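Local coordinates for protein phosphoribosylamine--glycine ligase (Thermotoga maritima, PDB 1VKZ) that catalyses the ATP-dependent joining of glycine to 5-phosphoribosylamine, giving glycinamide ribonucleotide in the second step of de novo purine biosynthesis, at residues Arg102-Ala110 with Val145-Arg153; Val126-Arg134 with Thr166-Ile175. All coordinates share one frame; numbering follows the deposited sequence.

From the N terminus, the chain first passes Arg102-Ala110, where helix 98-105 gives way to helix 107-116, then strand 124-127 and the start of helix 130-137 (Val126-Arg134). Strand 144-148 and the loop after it (Val145-Arg153) return to the helix junction and close the loop of contact 1. Helix 163-175 then packs on Val126-Arg134 and closes contact 2. The two closures cross, since their segments alternate along the chain. Strands 124-127 and 144-148 belong to one antiparallel sheet of the ATP-grasp region, and Ile146 of contact 1 packs against Leu133 and Thr166 of contact 2, joining the helix junction to the helix pair through that sheet.

Contact 1: Arg102-Ala110 with Val145-Arg153; sequences RLEGSKVYA and VIKADGLAR
Asp149 meets the N-terminal end of helix 107-116 with both backbone and side chain, joining the end of strand 144-148 in the ATP-grasp region to the helix N-cap. Among the hydrogen bonds, Asp149 O takes a nearly straight one from Lys107 N (2.7 Å, 172° at the hydrogen). Asp149 CG stands anti to the backbone N (chi1 -175°), which carries the carboxylate to the first turn of the helix. There Asp149 OD1 accepts from Ser106 OG on its syn lone pair, at 2.6 Å. Val108 N also donates to Asp149 OD1, 2.8 Å away and from above the carboxylate plane. Ser106 suits the N-cap, because the same OG that donates to Asp149 OD1 accepts from Tyr109 N at 3.0 Å. Gly105 O receives a CA-H...O contact from Gly150 CA at 3.4 Å.

Van der Waals contacts lie beside these bonds. Val108 CG2 rests 3.3 Å from Asp149 OD1, and Lys107 CD lies 3.9 Å from Lys147 CB where the two chains cross at about a right angle. Their ammonium groups pair separately, Lys107 with Glu285, a predicted magnesium ligand, and Lys147 with Asp189.

Were Asp149 an alanine, Val108 N and the Ser106 hydroxyl would probably lose the acceptor they share. Asp149 O, Asp149 OD1 and Ser106 OG take up three first-turn amides, fixing a loop of the predicted ATP-binding range to the helix start.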
ATOM      1  N   ARG A 102       4.295  -6.589 -13.207  1.00 42.35           N
ATOM      2  CA  ARG A 102       5.396  -7.516 -12.832  1.00 44.88           C
ATOM      3  C   ARG A 102       6.442  -6.855 -11.943  1.00 44.67           C
ATOM      4  O   ARG A 102       7.201  -7.525 -11.245  1.00 47.92           O
ATOM      5  CB  ARG A 102       6.174  -7.987 -14.042  1.00 43.88           C
ATOM      6  CG  ARG A 102       5.464  -8.749 -15.031  1.00 46.08           C
ATOM      7  CD  ARG A 102       6.431  -9.302 -16.058  1.00 58.04           C
ATOM      8  NE  ARG A 102       7.109 -10.502 -15.549  1.00 63.07           N
ATOM      9  CZ  ARG A 102       8.233 -11.019 -16.034  1.00 62.69           C
ATOM     10  NH1 ARG A 102       8.861 -10.445 -17.056  1.00 62.66           N
ATOM     11  NH2 ARG A 102       8.736 -12.118 -15.477  1.00 59.34           N
ATOM     12  N   LEU A 103       6.527  -5.537 -12.012  1.00 44.93           N
ATOM     13  CA  LEU A 103       7.384  -4.803 -11.134  1.00 43.78           C
ATOM     14  C   LEU A 103       7.021  -5.089  -9.685  1.00 44.57           C
ATOM     15  O   LEU A 103       7.935  -5.144  -8.851  1.00 47.09           O
ATOM     16  CB  LEU A 103       7.276  -3.313 -11.414  1.00 43.14           C
ATOM     17  CG  LEU A 103       7.932  -2.794 -12.668  1.00 43.17           C
ATOM     18  CD1 LEU A 103       7.753  -1.293 -12.692  1.00 51.52           C
ATOM     19  CD2 LEU A 103       9.403  -3.117 -12.733  1.00 50.78           C
ATOM     20  N   GLU A 104       5.713  -5.234  -9.382  1.00 43.09           N
ATOM     21  CA  GLU A 104       5.268  -5.645  -8.052  1.00 43.94           C
ATOM     22  C   GLU A 104       5.132  -7.155  -7.980  1.00 44.23           C
ATOM     23  O   GLU A 104       5.465  -7.747  -6.970  1.00 46.49           O
ATOM     24  CB  GLU A 104       3.948  -4.986  -7.599  1.00 43.93           C
ATOM     25  CG  GLU A 104       3.578  -5.355  -6.135  1.00 45.14           C
ATOM     26  CD  GLU A 104       2.233  -4.802  -5.577  1.00 49.03           C
ATOM     27  OE1 GLU A 104       1.743  -3.691  -5.916  1.00 44.23           O
ATOM     28  OE2 GLU A 104       1.660  -5.502  -4.717  1.00 63.71           O
ATOM     29  N   GLY A 105       4.654  -7.774  -9.050  1.00 45.18           N
ATOM     30  CA  GLY A 105       4.270  -9.193  -9.037  1.00 44.25           C
ATOM     31  C   GLY A 105       5.391 -10.225  -9.005  1.00 40.00           C
ATOM     32  O   GLY A 105       5.184 -11.342  -8.546  1.00 41.26           O
ATOM     33  N   SER A 106       6.531  -9.854  -9.554  1.00 39.26           N
ATOM     34  CA  SER A 106       7.721 -10.654  -9.603  1.00 40.02           C
ATOM     35  C   SER A 106       8.873  -9.840  -9.034  1.00 40.92           C
ATOM     36  O   SER A 106       9.431  -8.975  -9.725  1.00 41.45           O
ATOM     37  CB  SER A 106       8.055 -11.018 -11.036  1.00 39.96           C
ATOM     38  OG  SER A 106       9.265 -11.763 -11.103  1.00 42.63           O
ATOM     39  N   LYS A 107       9.228 -10.124  -7.781  1.00 40.73           N
ATOM     40  CA  LYS A 107      10.327  -9.458  -7.150  1.00 41.03           C
ATOM     41  C   LYS A 107      11.651  -9.752  -7.862  1.00 39.48           C
ATOM     42  O   LYS A 107      12.539  -8.932  -7.841  1.00 38.44           O
ATOM     43  CB  LYS A 107      10.368  -9.819  -5.677  1.00 43.65           C
ATOM     44  CG  LYS A 107       9.328  -9.096  -4.867  1.00 45.31           C
ATOM     45  CD  LYS A 107       9.496  -9.321  -3.353  1.00 47.48           C
ATOM     46  CE  LYS A 107       8.398  -8.605  -2.538  1.00 50.32           C
ATOM     47  NZ  LYS A 107       8.672  -7.137  -2.509  1.00 64.00           N
ATOM     48  N   VAL A 108      11.761 -10.903  -8.524  1.00 39.46           N
ATOM     49  CA  VAL A 108      12.921 -11.193  -9.343  1.00 40.56           C
ATOM     50  C   VAL A 108      12.980 -10.313 -10.578  1.00 42.45           C
ATOM     51  O   VAL A 108      14.034  -9.745 -10.881  1.00 40.75           O
ATOM     52  CB  VAL A 108      12.929 -12.621  -9.821  1.00 41.95           C
ATOM     53  CG1 VAL A 108      14.164 -12.873 -10.690  1.00 40.53           C
ATOM     54  CG2 VAL A 108      12.911 -13.568  -8.616  1.00 47.03           C
ATOM     55  N   TYR A 109      11.864 -10.223 -11.316  1.00 43.52           N
ATOM     56  CA  TYR A 109      11.825  -9.327 -12.448  1.00 41.48           C
ATOM     57  C   TYR A 109      12.208  -7.931 -12.014  1.00 40.64           C
ATOM     58  O   TYR A 109      12.952  -7.261 -12.712  1.00 40.46           O
ATOM     59  CB  TYR A 109      10.468  -9.321 -13.130  1.00 46.29           C
ATOM     60  CG  TYR A 109      10.326  -8.252 -14.211  1.00 44.76           C
ATOM     61  CD1 TYR A 109      10.773  -8.479 -15.501  1.00 57.98           C
ATOM     62  CD2 TYR A 109       9.762  -7.018 -13.929  1.00 44.15           C
ATOM     63  CE1 TYR A 109      10.633  -7.510 -16.494  1.00 55.15           C
ATOM     64  CE2 TYR A 109       9.631  -6.049 -14.902  1.00 51.99           C
ATOM     65  CZ  TYR A 109      10.066  -6.309 -16.175  1.00 52.67           C
ATOM     66  OH  TYR A 109       9.941  -5.357 -17.142  1.00 62.72           O
ATOM     67  N   ALA A 110      11.719  -7.485 -10.853  1.00 43.71           N
ATOM     68  CA  ALA A 110      11.927  -6.105 -10.445  1.00 43.46           C
ATOM     69  C   ALA A 110      13.395  -5.837 -10.294  1.00 42.44           C
ATOM     70  O   ALA A 110      13.889  -4.789 -10.722  1.00 40.94           O
ATOM     71  CB  ALA A 110      11.165  -5.801  -9.150  1.00 45.79           C
ATOM     72  N   VAL A 145      18.284 -11.379   4.033  1.00 41.98           N
ATOM     73  CA  VAL A 145      16.981 -11.018   3.533  1.00 44.31           C
ATOM     74  C   VAL A 145      16.635 -11.910   2.363  1.00 43.40           C
ATOM     75  O   VAL A 145      17.338 -11.939   1.362  1.00 45.02           O
ATOM     76  CB  VAL A 145      16.927  -9.567   3.075  1.00 46.20           C
ATOM     77  CG1 VAL A 145      15.471  -9.176   2.769  1.00 50.82           C
ATOM     78  CG2 VAL A 145      17.541  -8.671   4.111  1.00 42.15           C
ATOM     79  N   ILE A 146      15.565 -12.666   2.524  1.00 44.80           N
ATOM     80  CA  ILE A 146      15.040 -13.540   1.483  1.00 44.02           C
ATOM     81  C   ILE A 146      13.685 -12.995   1.122  1.00 42.25           C
ATOM     82  O   ILE A 146      12.917 -12.647   2.000  1.00 39.69           O
ATOM     83  CB  ILE A 146      14.888 -14.977   2.039  1.00 44.82           C
ATOM     84  CG1 ILE A 146      16.258 -15.577   2.394  1.00 51.06           C
ATOM     85  CG2 ILE A 146      14.141 -15.860   1.088  1.00 46.68           C
ATOM     86  CD1 ILE A 146      17.166 -15.900   1.194  1.00 51.72           C
ATOM     87  N   LYS A 147      13.403 -12.913  -0.169  1.00 43.28           N
ATOM     88  CA  LYS A 147      12.156 -12.378  -0.650  1.00 43.80           C
ATOM     89  C   LYS A 147      11.548 -13.302  -1.675  1.00 41.58           C
ATOM     90  O   LYS A 147      12.165 -13.606  -2.688  1.00 39.69           O
ATOM     91  CB  LYS A 147      12.377 -11.016  -1.308  1.00 44.07           C
ATOM     92  CG  LYS A 147      13.249 -10.059  -0.524  1.00 49.34           C
ATOM     93  CD  LYS A 147      13.034  -8.636  -1.035  1.00 50.93           C
ATOM     94  CE  LYS A 147      14.355  -7.979  -1.384  1.00 63.67           C
ATOM     95  NZ  LYS A 147      14.220  -6.520  -1.741  1.00 64.22           N
ATOM     96  N   ALA A 148      10.315 -13.718  -1.423  1.00 41.11           N
ATOM     97  CA  ALA A 148       9.543 -14.478  -2.395  1.00 42.09           C
ATOM     98  C   ALA A 148       9.342 -13.734  -3.705  1.00 39.55           C
ATOM     99  O   ALA A 148       8.964 -12.582  -3.699  1.00 41.47           O
ATOM    100  CB  ALA A 148       8.202 -14.810  -1.804  1.00 44.46           C
ATOM    101  N   ASP A 149       9.584 -14.388  -4.828  1.00 40.79           N
ATOM    102  CA  ASP A 149       9.348 -13.744  -6.117  1.00 43.09           C
ATOM    103  C   ASP A 149       7.925 -13.212  -6.223  1.00 43.72           C
ATOM    104  O   ASP A 149       7.722 -12.058  -6.595  1.00 43.93           O
ATOM    105  CB  ASP A 149       9.595 -14.686  -7.307  1.00 44.16           C
ATOM    106  CG  ASP A 149       9.468 -13.955  -8.674  1.00 42.61           C
ATOM    107  OD1 ASP A 149       9.708 -12.738  -8.722  1.00 56.29           O
ATOM    108  OD2 ASP A 149       9.166 -14.499  -9.750  1.00 40.35           O
ATOM    109  N   GLY A 150       6.958 -14.065  -5.911  1.00 44.52           N
ATOM    110  CA  GLY A 150       5.565 -13.740  -6.110  1.00 45.74           C
ATOM    111  C   GLY A 150       4.932 -13.023  -4.952  1.00 47.66           C
ATOM    112  O   GLY A 150       5.553 -12.775  -3.914  1.00 48.10           O
ATOM    113  N   LEU A 151       3.678 -12.660  -5.160  1.00 50.12           N
ATOM    114  CA  LEU A 151       2.872 -12.019  -4.128  1.00 52.58           C
ATOM    115  C   LEU A 151       2.681 -13.004  -2.985  1.00 53.59           C
ATOM    116  O   LEU A 151       2.475 -14.211  -3.213  1.00 52.52           O
ATOM    117  CB  LEU A 151       1.520 -11.623  -4.700  1.00 55.08           C
ATOM    118  CG  LEU A 151       1.554 -10.786  -5.983  1.00 57.53           C
ATOM    119  CD1 LEU A 151       0.158 -10.737  -6.580  1.00 60.72           C
ATOM    120  CD2 LEU A 151       2.081  -9.394  -5.672  1.00 57.74           C
ATOM    121  N   ALA A 152       2.816 -12.503  -1.761  1.00 54.51           N
ATOM    122  CA  ALA A 152       2.656 -13.337  -0.557  1.00 56.07           C
ATOM    123  C   ALA A 152       1.701 -12.664   0.417  1.00 56.77           C
ATOM    124  O   ALA A 152       1.661 -13.006   1.609  1.00 57.93           O
ATOM    125  CB  ALA A 152       4.025 -13.597   0.108  1.00 56.15           C
ATOM    126  N   ARG A 153       0.898 -11.740  -0.117  1.00 57.46           N
ATOM    127  CA  ARG A 153       0.137 -10.804   0.689  1.00 57.41           C
ATOM    128  C   ARG A 153       1.128 -10.113   1.616  1.00 57.54           C
ATOM    129  O   ARG A 153       0.950 -10.118   2.831  1.00 58.66           O
ATOM    130  CB  ARG A 153      -0.952 -11.542   1.487  1.00 58.91           C
TER

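Contact 2: Val126-Arg134 with Thr166-Ile175; sequences VAETPEELR and TIEKGSKLII
Leu133 fits as a knob into a hole formed by Ile167, Gly170, Ser171 and Ile174 of helix 163-175. With chi1 at -177°, CG of Leu133 swings opposite the backbone N, and Leu133 CD2 is directed into the hole, 3.2 Å from Gly170 C. Glycine suits the floor of this hole, since a side chain there would run into Leu133 CD2. Ile174 covers the next turn: Ile174 CD1 lies 3.6 Å from Leu133 CD2, and Ile174 CG2 is 3.4 Å from Glu128 O. Pro130 presents its ring to the same helix, with Pro130 CB 3.9 Å from Ser171 CB and CG pressed tightly against Ile175 CD1. At the far end Arg134 uses only its aliphatic part, Arg134 CG meeting Ile167 CG2 at 4.0 Å.

Behind this layer, Thr129 caps helix 130-137 by accepting from Glu132 N through OG1, and Glu132 OE1 turns back to accept from Glu128 N. The short helical segments run roughly antiparallel, with 149° between their directions and axes 9.2 Å apart. The pair covers one face of the four-stranded antiparallel sheet of the ATP-grasp region, Leu133 touching Ile188 and Leu173 touching Ile146.

No hydrogen bond joins the two segments; aliphatic side chains packed on one another and on backbone make most of this contact, so its cohesion probably comes from shape fit and exclusion of water.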
ATOM      1  N   VAL A 126      19.557 -14.623  -7.247  1.00 44.89           N
ATOM      2  CA  VAL A 126      18.302 -15.357  -7.386  1.00 44.46           C
ATOM      3  C   VAL A 126      18.501 -16.843  -7.112  1.00 45.61           C
ATOM      4  O   VAL A 126      19.311 -17.509  -7.762  1.00 45.09           O
ATOM      5  CB  VAL A 126      17.708 -15.202  -8.798  1.00 44.49           C
ATOM      6  CG1 VAL A 126      16.382 -15.985  -8.918  1.00 41.53           C
ATOM      7  CG2 VAL A 126      17.505 -13.708  -9.128  1.00 45.93           C
ATOM      8  N   ALA A 127      17.755 -17.362  -6.146  1.00 47.09           N
ATOM      9  CA  ALA A 127      17.752 -18.798  -5.870  1.00 47.24           C
ATOM     10  C   ALA A 127      16.409 -19.398  -6.294  1.00 47.34           C
ATOM     11  O   ALA A 127      15.352 -19.064  -5.727  1.00 45.34           O
ATOM     12  CB  ALA A 127      18.036 -19.069  -4.387  1.00 48.79           C
ATOM     13  N   GLU A 128      16.478 -20.256  -7.311  1.00 47.97           N
ATOM     14  CA  GLU A 128      15.331 -20.933  -7.874  1.00 50.41           C
ATOM     15  C   GLU A 128      15.071 -22.281  -7.199  1.00 49.63           C
ATOM     16  O   GLU A 128      13.956 -22.794  -7.281  1.00 48.67           O
ATOM     17  CB  GLU A 128      15.512 -21.111  -9.394  1.00 52.18           C
ATOM     18  CG  GLU A 128      14.725 -20.081 -10.199  1.00 57.52           C
ATOM     19  CD  GLU A 128      15.283 -19.789 -11.587  1.00 59.88           C
ATOM     20  OE1 GLU A 128      15.592 -20.758 -12.341  1.00 68.90           O
ATOM     21  OE2 GLU A 128      15.382 -18.573 -11.927  1.00 72.90           O
ATOM     22  N   THR A 129      16.096 -22.848  -6.554  1.00 50.25           N
ATOM     23  CA  THR A 129      15.954 -24.063  -5.736  1.00 49.61           C
ATOM     24  C   THR A 129      16.654 -23.870  -4.382  1.00 49.61           C
ATOM     25  O   THR A 129      17.506 -22.983  -4.244  1.00 48.61           O
ATOM     26  CB  THR A 129      16.539 -25.318  -6.433  1.00 49.49           C
ATOM     27  OG1 THR A 129      17.963 -25.368  -6.252  1.00 50.14           O
ATOM     28  CG2 THR A 129      16.331 -25.285  -7.942  1.00 48.33           C
ATOM     29  N   PRO A 130      16.279 -24.683  -3.387  1.00 50.30           N
ATOM     30  CA  PRO A 130      16.971 -24.731  -2.099  1.00 50.63           C
ATOM     31  C   PRO A 130      18.475 -24.982  -2.188  1.00 51.37           C
ATOM     32  O   PRO A 130      19.238 -24.473  -1.362  1.00 51.44           O
ATOM     33  CB  PRO A 130      16.301 -25.908  -1.395  1.00 50.82           C
ATOM     34  CG  PRO A 130      14.940 -25.898  -1.932  1.00 51.80           C
ATOM     35  CD  PRO A 130      15.098 -25.568  -3.388  1.00 51.53           C
ATOM     36  N   GLU A 131      18.885 -25.789  -3.160  1.00 52.04           N
ATOM     37  CA  GLU A 131      20.305 -26.005  -3.447  1.00 51.80           C
ATOM     38  C   GLU A 131      21.008 -24.669  -3.758  1.00 50.64           C
ATOM     39  O   GLU A 131      22.076 -24.374  -3.208  1.00 49.48           O
ATOM     40  CB  GLU A 131      20.446 -26.971  -4.628  1.00 51.32           C
ATOM     41  CG  GLU A 131      21.870 -27.429  -4.912  1.00 54.18           C
ATOM     42  CD  GLU A 131      22.088 -27.779  -6.376  1.00 53.64           C
ATOM     43  OE1 GLU A 131      21.734 -26.938  -7.241  1.00 56.64           O
ATOM     44  OE2 GLU A 131      22.623 -28.884  -6.655  1.00 48.14           O
ATOM     45  N   GLU A 132      20.404 -23.875  -4.634  1.00 49.14           N
ATOM     46  CA  GLU A 132      20.965 -22.586  -5.014  1.00 50.01           C
ATOM     47  C   GLU A 132      20.988 -21.648  -3.802  1.00 49.33           C
ATOM     48  O   GLU A 132      21.936 -20.874  -3.626  1.00 50.51           O
ATOM     49  CB  GLU A 132      20.156 -21.966  -6.159  1.00 49.68           C
ATOM     50  CG  GLU A 132      20.213 -22.749  -7.460  1.00 50.81           C
ATOM     51  CD  GLU A 132      19.293 -22.191  -8.535  1.00 53.78           C
ATOM     52  OE1 GLU A 132      18.652 -21.140  -8.306  1.00 58.33           O
ATOM     53  OE2 GLU A 132      19.205 -22.810  -9.619  1.00 61.45           O
ATOM     54  N   LEU A 133      19.941 -21.727  -2.973  1.00 46.61           N
ATOM     55  CA  LEU A 133      19.860 -20.953  -1.743  1.00 44.84           C
ATOM     56  C   LEU A 133      21.052 -21.240  -0.821  1.00 46.19           C
ATOM     57  O   LEU A 133      21.603 -20.317  -0.227  1.00 46.29           O
ATOM     58  CB  LEU A 133      18.544 -21.257  -1.027  1.00 43.90           C
ATOM     59  CG  LEU A 133      18.246 -20.482   0.264  1.00 44.19           C
ATOM     60  CD1 LEU A 133      18.438 -18.994   0.093  1.00 43.71           C
ATOM     61  CD2 LEU A 133      16.827 -20.764   0.704  1.00 44.44           C
ATOM     62  N   ARG A 134      21.450 -22.512  -0.715  1.00 46.90           N
ATOM     63  CA  ARG A 134      22.627 -22.908   0.086  1.00 48.29           C
ATOM     64  C   ARG A 134      23.931 -22.331  -0.470  1.00 49.04           C
ATOM     65  O   ARG A 134      24.760 -21.813   0.282  1.00 49.06           O
ATOM     66  CB  ARG A 134      22.774 -24.435   0.153  1.00 47.99           C
ATOM     67  CG  ARG A 134      21.760 -25.167   1.025  1.00 50.99           C
ATOM     68  CD  ARG A 134      21.895 -26.714   0.971  1.00 49.93           C
ATOM     69  NE  ARG A 134      21.205 -27.303  -0.191  1.00 51.15           N
ATOM     70  CZ  ARG A 134      21.523 -28.471  -0.775  1.00 51.61           C
ATOM     71  NH1 ARG A 134      22.532 -29.225  -0.331  1.00 51.21           N
ATOM     72  NH2 ARG A 134      20.821 -28.894  -1.823  1.00 48.73           N
ATOM     73  N   THR A 166      17.619 -19.140   7.876  1.00 48.29           N
ATOM     74  CA  THR A 166      17.454 -18.614   6.536  1.00 47.70           C
ATOM     75  C   THR A 166      17.352 -19.728   5.492  1.00 47.12           C
ATOM     76  O   THR A 166      16.491 -19.686   4.589  1.00 48.28           O
ATOM     77  CB  THR A 166      18.632 -17.685   6.194  1.00 48.24           C
ATOM     78  OG1 THR A 166      18.735 -16.643   7.173  1.00 53.81           O
ATOM     79  CG2 THR A 166      18.385 -16.954   4.915  1.00 48.62           C
ATOM     80  N   ILE A 167      18.230 -20.716   5.596  1.00 44.13           N
ATOM     81  CA  ILE A 167      18.211 -21.806   4.651  1.00 43.71           C
ATOM     82  C   ILE A 167      16.951 -22.639   4.884  1.00 44.45           C
ATOM     83  O   ILE A 167      16.274 -23.003   3.938  1.00 44.25           O
ATOM     84  CB  ILE A 167      19.484 -22.650   4.809  1.00 44.40           C
ATOM     85  CG1 ILE A 167      20.695 -21.851   4.334  1.00 44.48           C
ATOM     86  CG2 ILE A 167      19.387 -23.952   4.016  1.00 44.34           C
ATOM     87  CD1 ILE A 167      22.028 -22.402   4.880  1.00 45.75           C
ATOM     88  N   GLU A 168      16.633 -22.916   6.150  1.00 46.10           N
ATOM     89  CA  GLU A 168      15.470 -23.746   6.502  1.00 46.23           C
ATOM     90  C   GLU A 168      14.155 -23.140   6.032  1.00 46.86           C
ATOM     91  O   GLU A 168      13.375 -23.812   5.368  1.00 48.32           O
ATOM     92  CB  GLU A 168      15.420 -24.007   8.013  1.00 45.90           C
ATOM     93  N   LYS A 169      13.919 -21.872   6.359  1.00 46.88           N
ATOM     94  CA  LYS A 169      12.679 -21.187   5.981  1.00 47.42           C
ATOM     95  C   LYS A 169      12.675 -20.782   4.511  1.00 45.74           C
ATOM     96  O   LYS A 169      11.649 -20.884   3.821  1.00 45.43           O
ATOM     97  CB  LYS A 169      12.447 -19.940   6.850  1.00 49.12           C
ATOM     98  CG  LYS A 169      12.039 -20.265   8.268  1.00 51.10           C
ATOM     99  CD  LYS A 169      11.856 -19.027   9.146  1.00 50.33           C
ATOM    100  CE  LYS A 169      11.786 -19.456  10.633  1.00 55.35           C
ATOM    101  NZ  LYS A 169      12.014 -18.341  11.598  1.00 56.33           N
ATOM    102  N   GLY A 170      13.816 -20.307   4.035  1.00 43.49           N
ATOM    103  CA  GLY A 170      13.921 -19.876   2.650  1.00 43.11           C
ATOM    104  C   GLY A 170      13.757 -21.015   1.665  1.00 43.59           C
ATOM    105  O   GLY A 170      13.236 -20.821   0.557  1.00 44.87           O
ATOM    106  N   SER A 171      14.234 -22.191   2.048  1.00 43.24           N
ATOM    107  CA  SER A 171      14.081 -23.384   1.237  1.00 44.33           C
ATOM    108  C   SER A 171      12.607 -23.748   1.121  1.00 44.37           C
ATOM    109  O   SER A 171      12.125 -24.074   0.045  1.00 42.96           O
ATOM    110  CB  SER A 171      14.819 -24.556   1.897  1.00 44.75           C
ATOM    111  OG  SER A 171      16.156 -24.211   2.192  1.00 47.00           O
ATOM    112  N   LYS A 172      11.933 -23.734   2.274  1.00 45.81           N
ATOM    113  CA  LYS A 172      10.500 -24.001   2.386  1.00 45.68           C
ATOM    114  C   LYS A 172       9.726 -22.972   1.641  1.00 44.72           C
ATOM    115  O   LYS A 172       8.702 -23.281   1.066  1.00 44.14           O
ATOM    116  CB  LYS A 172      10.016 -23.955   3.840  1.00 46.65           C
ATOM    117  CG  LYS A 172      10.312 -25.192   4.654  1.00 43.95           C
ATOM    118  CD  LYS A 172       9.818 -25.026   6.083  1.00 45.77           C
ATOM    119  CE  LYS A 172      10.297 -26.169   6.979  1.00 48.71           C
ATOM    120  NZ  LYS A 172      11.778 -26.122   7.188  1.00 49.03           N
ATOM    121  N   LEU A 173      10.208 -21.735   1.670  1.00 45.39           N
ATOM    122  CA  LEU A 173       9.582 -20.652   0.897  1.00 44.46           C
ATOM    123  C   LEU A 173       9.685 -20.884  -0.616  1.00 44.86           C
ATOM    124  O   LEU A 173       8.771 -20.538  -1.366  1.00 44.08           O
ATOM    125  CB  LEU A 173      10.199 -19.294   1.264  1.00 45.07           C
ATOM    126  CG  LEU A 173       9.599 -18.032   0.606  1.00 44.59           C
ATOM    127  CD1 LEU A 173       8.116 -17.913   0.883  1.00 51.77           C
ATOM    128  CD2 LEU A 173      10.280 -16.799   1.080  1.00 43.24           C
ATOM    129  N   ILE A 174      10.813 -21.432  -1.059  1.00 45.85           N
ATOM    130  CA  ILE A 174      11.004 -21.771  -2.471  1.00 46.92           C
ATOM    131  C   ILE A 174      10.023 -22.882  -2.896  1.00 46.79           C
ATOM    132  O   ILE A 174       9.344 -22.766  -3.908  1.00 44.89           O
ATOM    133  CB  ILE A 174      12.487 -22.216  -2.758  1.00 46.57           C
ATOM    134  CG1 ILE A 174      13.456 -21.041  -2.631  1.00 45.20           C
ATOM    135  CG2 ILE A 174      12.627 -22.813  -4.171  1.00 46.46           C
ATOM    136  CD1 ILE A 174      14.876 -21.438  -2.306  1.00 46.20           C
ATOM    137  N   ILE A 175       9.943 -23.932  -2.084  1.00 47.58           N
ATOM    138  CA  ILE A 175       9.193 -25.145  -2.423  1.00 47.86           C
ATOM    139  C   ILE A 175       7.705 -25.069  -2.071  1.00 47.70           C
ATOM    140  O   ILE A 175       6.980 -26.028  -2.280  1.00 49.64           O
ATOM    141  CB  ILE A 175       9.816 -26.325  -1.722  1.00 46.38           C
ATOM    142  CG1 ILE A 175      11.298 -26.413  -2.061  1.00 47.28           C
ATOM    143  CG2 ILE A 175       9.120 -27.637  -2.131  1.00 52.96           C
ATOM    144  CD1 ILE A 175      12.065 -27.283  -1.073  1.00 52.38           C
TER